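Local coordinates for protein class I phosphodiesterase PDEB1 (Leishmania major, PDB 2R8Q) that belongs to the class I phosphodiesterases, all-helical metal-containing catalytic domains, and here holds 3-isobutyl-1-methylxanthine in a pocket next to zinc and magnesium ions, at residues N44-R49 with T264-W268; R96-H100 with A271-E275. One frame throughout, in Å; residues are numbered along the deposited sequence.

Contact 1. Residues N44-R49 with T264-W268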
ATOM      1  N   ASN A  44      -1.402   8.316 -33.679  1.00 18.12           N
ATOM      2  CA  ASN A  44      -2.568   7.507 -33.333  1.00 18.04           C
ATOM      3  C   ASN A  44      -2.148   6.120 -32.846  1.00 18.75           C
ATOM      4  O   ASN A  44      -1.794   5.249 -33.643  1.00 18.62           O
ATOM      5  CB  ASN A  44      -3.482   7.382 -34.560  1.00 18.54           C
ATOM      6  CG  ASN A  44      -4.752   6.606 -34.271  1.00 20.51           C
ATOM      7  OD1 ASN A  44      -4.964   6.120 -33.161  1.00 23.16           O
ATOM      8  ND2 ASN A  44      -5.610   6.488 -35.278  1.00 22.10           N
ATOM      9  N   LEU A  45      -2.195   5.916 -31.532  1.00 16.44           N
ATOM     10  CA  LEU A  45      -1.808   4.635 -30.951  1.00 15.63           C
ATOM     11  C   LEU A  45      -2.686   3.478 -31.422  1.00 15.76           C
ATOM     12  O   LEU A  45      -2.237   2.335 -31.442  1.00 16.99           O
ATOM     13  CB  LEU A  45      -1.821   4.721 -29.416  1.00 15.69           C
ATOM     14  CG  LEU A  45      -1.363   3.480 -28.636  1.00 14.28           C
ATOM     15  CD1 LEU A  45       0.069   3.103 -29.009  1.00 16.66           C
ATOM     16  CD2 LEU A  45      -1.454   3.773 -27.142  1.00 15.57           C
ATOM     17  N   PHE A  46      -3.931   3.759 -31.799  1.00 16.34           N
ATOM     18  CA  PHE A  46      -4.801   2.683 -32.266  1.00 16.59           C
ATOM     19  C   PHE A  46      -4.295   2.106 -33.579  1.00 18.45           C
ATOM     20  O   PHE A  46      -4.481   0.922 -33.849  1.00 19.29           O
ATOM     21  CB  PHE A  46      -6.245   3.164 -32.436  1.00 16.58           C
ATOM     22  CG  PHE A  46      -6.964   3.387 -31.139  1.00 16.61           C
ATOM     23  CD1 PHE A  46      -7.108   4.668 -30.620  1.00 15.95           C
ATOM     24  CD2 PHE A  46      -7.482   2.309 -30.424  1.00 16.51           C
ATOM     25  CE1 PHE A  46      -7.757   4.877 -29.406  1.00 16.51           C
ATOM     26  CE2 PHE A  46      -8.132   2.504 -29.207  1.00 16.58           C
ATOM     27  CZ  PHE A  46      -8.272   3.793 -28.697  1.00 15.68           C
ATOM     28  N   GLU A  47      -3.656   2.943 -34.390  1.00 19.45           N
ATOM     29  CA  GLU A  47      -3.120   2.485 -35.668  1.00 20.85           C
ATOM     30  C   GLU A  47      -2.028   1.455 -35.396  1.00 21.27           C
ATOM     31  O   GLU A  47      -1.985   0.399 -36.028  1.00 21.99           O
ATOM     32  CB  GLU A  47      -2.537   3.658 -36.453  1.00 23.67           C
ATOM     33  CG  GLU A  47      -2.200   3.321 -37.894  1.00 30.88           C
ATOM     34  CD  GLU A  47      -1.412   4.420 -38.575  1.00 34.23           C
ATOM     35  OE1 GLU A  47      -1.733   5.607 -38.354  1.00 35.61           O
ATOM     36  OE2 GLU A  47      -0.475   4.095 -39.335  1.00 37.65           O
ATOM     37  N   VAL A  48      -1.147   1.770 -34.450  1.00 20.23           N
ATOM     38  CA  VAL A  48      -0.067   0.864 -34.078  1.00 19.13           C
ATOM     39  C   VAL A  48      -0.627  -0.442 -33.517  1.00 18.79           C
ATOM     40  O   VAL A  48      -0.140  -1.525 -33.838  1.00 19.99           O
ATOM     41  CB  VAL A  48       0.860   1.502 -33.012  1.00 17.46           C
ATOM     42  CG1 VAL A  48       1.850   0.471 -32.492  1.00 19.01           C
ATOM     43  CG2 VAL A  48       1.599   2.684 -33.610  1.00 19.20           C
ATOM     44  N   ARG A  49      -1.653  -0.337 -32.679  1.00 18.59           N
ATOM     45  CA  ARG A  49      -2.265  -1.514 -32.074  1.00 18.25           C
ATOM     46  C   ARG A  49      -2.905  -2.438 -33.100  1.00 19.73           C
ATOM     47  O   ARG A  49      -2.763  -3.657 -33.025  1.00 20.53           O
ATOM     48  CB  ARG A  49      -3.320  -1.093 -31.047  1.00 19.17           C
ATOM     49  CG  ARG A  49      -2.732  -0.447 -29.805  1.00 18.71           C
ATOM     50  CD  ARG A  49      -3.819   0.130 -28.921  1.00 19.22           C
ATOM     51  NE  ARG A  49      -4.714  -0.892 -28.381  1.00 19.29           N
ATOM     52  CZ  ARG A  49      -5.733  -0.626 -27.569  1.00 20.69           C
ATOM     53  NH1 ARG A  49      -5.981   0.626 -27.211  1.00 19.46           N
ATOM     54  NH2 ARG A  49      -6.500  -1.606 -27.110  1.00 21.92           N
ATOM     55  N   THR A 264     -10.155   9.200 -33.299  1.00 18.74           N
ATOM     56  CA  THR A 264      -9.320   8.644 -32.243  1.00 18.72           C
ATOM     57  C   THR A 264     -10.022   8.849 -30.905  1.00 18.02           C
ATOM     58  O   THR A 264     -10.093   7.932 -30.082  1.00 17.67           O
ATOM     59  CB  THR A 264      -7.943   9.321 -32.232  1.00 19.46           C
ATOM     60  OG1 THR A 264      -7.293   9.065 -33.484  1.00 22.08           O
ATOM     61  CG2 THR A 264      -7.080   8.785 -31.099  1.00 20.41           C
ATOM     62  N   SER A 265     -10.556  10.049 -30.701  1.00 16.86           N
ATOM     63  CA  SER A 265     -11.274  10.366 -29.471  1.00 17.76           C
ATOM     64  C   SER A 265     -12.443   9.400 -29.306  1.00 17.39           C
ATOM     65  O   SER A 265     -12.716   8.912 -28.209  1.00 17.45           O
ATOM     66  CB  SER A 265     -11.791  11.806 -29.518  1.00 17.60           C
ATOM     67  OG  SER A 265     -12.448  12.159 -28.313  1.00 20.15           O
ATOM     68  N   ARG A 266     -13.123   9.121 -30.413  1.00 17.72           N
ATOM     69  CA  ARG A 266     -14.270   8.221 -30.420  1.00 18.36           C
ATOM     70  C   ARG A 266     -13.882   6.801 -30.001  1.00 17.01           C
ATOM     71  O   ARG A 266     -14.607   6.145 -29.251  1.00 18.22           O
ATOM     72  CB  ARG A 266     -14.898   8.224 -31.818  1.00 20.59           C
ATOM     73  CG  ARG A 266     -16.216   7.506 -31.934  1.00 24.41           C
ATOM     74  CD  ARG A 266     -16.983   8.063 -33.127  1.00 26.89           C
ATOM     75  NE  ARG A 266     -18.199   7.312 -33.408  1.00 29.49           N
ATOM     76  CZ  ARG A 266     -18.215   6.105 -33.960  1.00 30.71           C
ATOM     77  NH1 ARG A 266     -17.076   5.512 -34.294  1.00 33.08           N
ATOM     78  NH2 ARG A 266     -19.370   5.495 -34.183  1.00 33.36           N
ATOM     79  N   MET A 267     -12.735   6.320 -30.471  1.00 17.28           N
ATOM     80  CA  MET A 267     -12.303   4.983 -30.096  1.00 16.99           C
ATOM     81  C   MET A 267     -11.978   4.911 -28.608  1.00 15.14           C
ATOM     82  O   MET A 267     -12.234   3.895 -27.963  1.00 16.66           O
ATOM     83  CB  MET A 267     -11.096   4.538 -30.929  1.00 19.80           C
ATOM     84  CG  MET A 267     -11.448   4.231 -32.376  1.00 24.80           C
ATOM     85  SD  MET A 267     -10.146   3.322 -33.238  1.00 30.07           S
ATOM     86  CE  MET A 267     -10.512   1.644 -32.711  1.00 31.87           C
ATOM     87  N   TRP A 268     -11.409   5.979 -28.059  1.00 15.89           N
ATOM     88  CA  TRP A 268     -11.107   5.978 -26.633  1.00 14.74           C
ATOM     89  C   TRP A 268     -12.422   5.947 -25.863  1.00 14.67           C
ATOM     90  O   TRP A 268     -12.544   5.245 -24.861  1.00 16.11           O
ATOM     91  CB  TRP A 268     -10.323   7.229 -26.226  1.00 14.68           C
ATOM     92  CG  TRP A 268      -8.867   7.223 -26.589  1.00 14.78           C
ATOM     93  CD1 TRP A 268      -8.223   8.123 -27.388  1.00 15.67           C
ATOM     94  CD2 TRP A 268      -7.864   6.308 -26.125  1.00 14.02           C
ATOM     95  NE1 TRP A 268      -6.882   7.831 -27.448  1.00 15.79           N
ATOM     96  CE2 TRP A 268      -6.634   6.721 -26.684  1.00 14.85           C
ATOM     97  CE3 TRP A 268      -7.882   5.182 -25.292  1.00 14.61           C
ATOM     98  CZ2 TRP A 268      -5.430   6.046 -26.437  1.00 13.90           C
ATOM     99  CZ3 TRP A 268      -6.681   4.506 -25.044  1.00 15.44           C
ATOM    100  CH2 TRP A 268      -5.473   4.945 -25.618  1.00 15.95           C
TER
HETATM  101  O   HOH W   1      -8.473   6.004 -34.689  1.00 41.12           O
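This is a helix-to-helix packing contact, largely aromatic and partly buried, in which the start of helix 45-51 meets the first turns of helix 262-285 in the all-helical domain. The axes of the short segments 45-49 and 264-268 run at 69° to each other and come no closer than 11.2 Å, so the gap has to be bridged by large side chains. Phe46 does most of this. Its edge points at the face of Trp268 in a T-shaped stack, with the Phe46 ring and the six-membered ring of Trp268 4.6 Å apart between centroids and their planes at 62°. Met267 lies over a face of the same phenyl ring: its CB makes a CH-pi contact, and its SD, 4.2 Å from the Phe46 ring centroid, adds a Met-aromatic one. Asn44 is the N-cap of its helix, its OD1 accepting from Phe46 N at 2.9 Å. Its ND2 donates to a water 3.0 Å away, which reaches Thr264 OG1 only weakly, at 3.5 Å. At the edge of the indole, Leu45 CD2 comes within 4.5 Å of Trp268 CH2. Helix 102-118 backs both sides: Leu45 rests on Tyr103 and Val106, Trp268 on Asp107, and Arg49 makes a cation-pi contact with Tyr103.

Contact 2. Residues R96-H100 with A271-E275. With IBM (3-isobutyl-1-methylxanthine), chain E.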
ATOM      1  N   ARG A  96      -5.899  -6.754 -18.136  1.00 22.47           N
ATOM      2  CA  ARG A  96      -6.603  -6.765 -19.404  1.00 24.23           C
ATOM      3  C   ARG A  96      -8.013  -6.199 -19.282  1.00 23.66           C
ATOM      4  O   ARG A  96      -8.997  -6.898 -19.535  1.00 26.75           O
ATOM      5  CB  ARG A  96      -6.658  -8.186 -19.966  1.00 27.96           C
ATOM      6  CG  ARG A  96      -5.291  -8.784 -20.256  1.00 32.40           C
ATOM      7  CD  ARG A  96      -5.416 -10.104 -21.000  1.00 37.83           C
ATOM      8  NE  ARG A  96      -4.115 -10.726 -21.237  1.00 41.84           N
ATOM      9  CZ  ARG A  96      -3.318 -11.183 -20.275  1.00 43.99           C
ATOM     10  NH1 ARG A  96      -3.687 -11.090 -19.004  1.00 44.28           N
ATOM     11  NH2 ARG A  96      -2.150 -11.731 -20.585  1.00 44.79           N
ATOM     12  N   VAL A  97      -8.100  -4.934 -18.880  1.00 20.05           N
ATOM     13  CA  VAL A  97      -9.379  -4.240 -18.756  1.00 19.10           C
ATOM     14  C   VAL A  97      -9.547  -3.411 -20.029  1.00 17.06           C
ATOM     15  O   VAL A  97      -8.569  -3.128 -20.719  1.00 17.55           O
ATOM     16  CB  VAL A  97      -9.411  -3.330 -17.513  1.00 17.97           C
ATOM     17  CG1 VAL A  97      -9.391  -4.184 -16.253  1.00 20.45           C
ATOM     18  CG2 VAL A  97      -8.222  -2.382 -17.521  1.00 18.59           C
ATOM     19  N   PRO A  98     -10.786  -3.007 -20.357  1.00 17.10           N
ATOM     20  CA  PRO A  98     -11.055  -2.221 -21.567  1.00 16.24           C
ATOM     21  C   PRO A  98     -10.329  -0.896 -21.742  1.00 15.77           C
ATOM     22  O   PRO A  98      -9.895  -0.568 -22.850  1.00 15.87           O
ATOM     23  CB  PRO A  98     -12.573  -2.021 -21.525  1.00 16.25           C
ATOM     24  CG  PRO A  98     -13.058  -3.223 -20.759  1.00 17.20           C
ATOM     25  CD  PRO A  98     -12.040  -3.314 -19.646  1.00 17.13           C
ATOM     26  N   TYR A  99     -10.196  -0.135 -20.659  1.00 15.49           N
ATOM     27  CA  TYR A  99      -9.562   1.169 -20.752  1.00 14.71           C
ATOM     28  C   TYR A  99      -8.277   1.357 -19.958  1.00 14.40           C
ATOM     29  O   TYR A  99      -7.267   1.785 -20.515  1.00 14.19           O
ATOM     30  CB  TYR A  99     -10.559   2.257 -20.343  1.00 15.39           C
ATOM     31  CG  TYR A  99     -10.016   3.661 -20.478  1.00 13.99           C
ATOM     32  CD1 TYR A  99      -9.885   4.261 -21.728  1.00 15.14           C
ATOM     33  CD2 TYR A  99      -9.617   4.381 -19.356  1.00 15.05           C
ATOM     34  CE1 TYR A  99      -9.372   5.549 -21.856  1.00 15.37           C
ATOM     35  CE2 TYR A  99      -9.100   5.660 -19.470  1.00 14.60           C
ATOM     36  CZ  TYR A  99      -8.982   6.243 -20.720  1.00 13.98           C
ATOM     37  OH  TYR A  99      -8.489   7.521 -20.828  1.00 15.09           O
ATOM     38  N   HIS A 100      -8.306   1.044 -18.665  1.00 13.91           N
ATOM     39  CA  HIS A 100      -7.123   1.241 -17.836  1.00 13.92           C
ATOM     40  C   HIS A 100      -6.078   0.153 -17.972  1.00 15.03           C
ATOM     41  O   HIS A 100      -5.622  -0.432 -16.986  1.00 15.84           O
ATOM     42  CB  HIS A 100      -7.522   1.427 -16.371  1.00 15.01           C
ATOM     43  CG  HIS A 100      -8.134   2.764 -16.087  1.00 14.79           C
ATOM     44  ND1 HIS A 100      -9.494   2.960 -15.991  1.00 14.26           N
ATOM     45  CD2 HIS A 100      -7.566   3.984 -15.922  1.00 14.87           C
ATOM     46  CE1 HIS A 100      -9.739   4.243 -15.782  1.00 15.42           C
ATOM     47  NE2 HIS A 100      -8.586   4.886 -15.738  1.00 14.91           N
ATOM     48  N   ALA A 271     -13.820   2.555 -25.437  1.00 15.13           N
ATOM     49  CA  ALA A 271     -13.099   1.783 -24.433  1.00 15.39           C
ATOM     50  C   ALA A 271     -13.527   2.185 -23.021  1.00 16.26           C
ATOM     51  O   ALA A 271     -13.759   1.325 -22.172  1.00 17.43           O
ATOM     52  CB  ALA A 271     -11.594   1.973 -24.606  1.00 15.75           C
ATOM     53  N   VAL A 272     -13.618   3.490 -22.768  1.00 14.84           N
ATOM     54  CA  VAL A 272     -14.044   3.974 -21.455  1.00 16.34           C
ATOM     55  C   VAL A 272     -15.447   3.453 -21.162  1.00 17.11           C
ATOM     56  O   VAL A 272     -15.717   2.933 -20.078  1.00 17.76           O
ATOM     57  CB  VAL A 272     -14.089   5.522 -21.391  1.00 16.01           C
ATOM     58  CG1 VAL A 272     -14.690   5.968 -20.060  1.00 18.30           C
ATOM     59  CG2 VAL A 272     -12.696   6.093 -21.546  1.00 18.68           C
ATOM     60  N   THR A 273     -16.332   3.587 -22.142  1.00 16.78           N
ATOM     61  CA  THR A 273     -17.710   3.144 -21.987  1.00 17.91           C
ATOM     62  C   THR A 273     -17.819   1.672 -21.619  1.00 18.01           C
ATOM     63  O   THR A 273     -18.558   1.311 -20.702  1.00 18.12           O
ATOM     64  CB  THR A 273     -18.518   3.411 -23.271  1.00 17.82           C
ATOM     65  OG1 THR A 273     -18.556   4.822 -23.514  1.00 21.76           O
ATOM     66  CG2 THR A 273     -19.947   2.887 -23.129  1.00 20.75           C
ATOM     67  N   GLU A 274     -17.085   0.816 -22.325  1.00 17.51           N
ATOM     68  CA  GLU A 274     -17.135  -0.609 -22.033  1.00 18.86           C
ATOM     69  C   GLU A 274     -16.601  -0.921 -20.640  1.00 17.89           C
ATOM     70  O   GLU A 274     -17.121  -1.808 -19.964  1.00 18.25           O
ATOM     71  CB  GLU A 274     -16.356  -1.407 -23.078  1.00 20.53           C
ATOM     72  CG  GLU A 274     -16.341  -2.922 -22.836  1.00 22.45           C
ATOM     73  CD  GLU A 274     -17.733  -3.529 -22.655  1.00 24.80           C
ATOM     74  OE1 GLU A 274     -18.705  -3.013 -23.245  1.00 25.78           O
ATOM     75  OE2 GLU A 274     -17.847  -4.539 -21.929  1.00 25.71           O
ATOM     76  N   GLU A 275     -15.570  -0.203 -20.199  1.00 15.80           N
ATOM     77  CA  GLU A 275     -15.046  -0.469 -18.865  1.00 16.22           C
ATOM     78  C   GLU A 275     -16.090  -0.075 -17.820  1.00 16.11           C
ATOM     79  O   GLU A 275     -16.307  -0.796 -16.841  1.00 16.54           O
ATOM     80  CB  GLU A 275     -13.741   0.296 -18.608  1.00 16.18           C
ATOM     81  CG  GLU A 275     -13.167   0.006 -17.223  1.00 16.78           C
ATOM     82  CD  GLU A 275     -11.727   0.449 -17.063  1.00 17.53           C
ATOM     83  OE1 GLU A 275     -10.878   0.030 -17.878  1.00 17.49           O
ATOM     84  OE2 GLU A 275     -11.444   1.206 -16.113  1.00 17.67           O
TER
HETATM   85  N9  IBM E   3     -15.131  10.002 -17.183  1.00 50.85           N
HETATM   86  C8  IBM E   3     -16.449  10.077 -17.560  1.00 50.81           C
HETATM   87  N7  IBM E   3     -16.627  10.073 -18.858  1.00 50.38           N
HETATM   88  C5  IBM E   3     -15.339   9.990 -19.367  1.00 50.74           C
HETATM   89  C4  IBM E   3     -14.410   9.946 -18.352  1.00 51.14           C
HETATM   90  N3  IBM E   3     -13.066   9.862 -18.472  1.00 51.27           N
HETATM   91  C2  IBM E   3     -12.611   9.823 -19.759  1.00 51.70           C
HETATM   92  N1  IBM E   3     -13.482   9.863 -20.853  1.00 51.34           N
HETATM   93  C6  IBM E   3     -14.840   9.945 -20.659  1.00 51.31           C
HETATM   94  O6  IBM E   3     -15.603   9.977 -21.613  1.00 51.34           O
HETATM   95  O2  IBM E   3     -11.404   9.752 -19.962  1.00 50.84           O
HETATM   96  C10 IBM E   3     -12.947   9.817 -22.206  1.00 52.06           C
HETATM   97  C11 IBM E   3     -12.181   9.812 -17.321  1.00 52.65           C
HETATM   98  C12 IBM E   3     -12.428   8.512 -16.551  1.00 52.75           C
HETATM   99  C13 IBM E   3     -11.524   7.398 -17.061  1.00 52.87           C
HETATM  100  C14 IBM E   3     -12.236   8.724 -15.056  1.00 53.62           C
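A buried His-carboxylate hydrogen bond is the heart of this contact, tying the loop that leads into helix 102-118 to helix 262-285 at the wall of the ligand pocket. Start on the helix at Ala271. Its methyl points at the loop, with CB 3.5 Å from Pro98 O and close to the edge of the Tyr99 ring, so a small residue here lets the backbones approach: the CA atoms of Tyr99 and Ala271 are 5.1 Å apart. Val272 comes next and faces two ways. Its CG2 sits over the face of the Tyr99 ring, 3.5 Å from the centroid, a CH-pi contact, and the same CG2 lies 3.8 Å from IBM C10. Tyr99, His100 and Val272 all belong to the 3-isobutyl-1-methylxanthine pocket; the Tyr99 hydroxyl is held by Asn257, and its ring meets that of the zinc ligand His104. Glu274 packs its CG against Pro98 CG at 3.9 Å, while its carboxylate is engaged by Arg278 and Arg296. Glu275 closes the segment and buries its acid against the loop. A single oxygen, Glu275 OE1, accepts from two successive backbone amides, Tyr99 N and His100 N, each at 2.9 Å, and so ties the turn of the loop to the helix. The other oxygen takes the imidazole of His100, whose side chain is about 4 Å from the zinc ion: His100 ND1 donates to Glu275 OE2 at 2.6 Å, nearly straight at 173°.

The centres of contacts 1 and 2 lie about 13 Å apart, and both are built on helix 262-285, which gives residues 264-268 to the first and 271-275, further along, to the second. Their partners come much earlier in the chain, in the order 44-49 then 96-100, so the segments of the two contacts alternate. One helix thus gathers the early helix 45-51 and the loop before helix 102-118. The two contacts touch directly where Trp268 CE3 packs on Tyr99 CE1 at 3.8 Å. Contact 2 lines the ligand pocket and approaches the zinc ion, and contact 1 packs beside the pocket, the side chain of Trp268 about 5 Å from 3-isobutyl-1-methylxanthine.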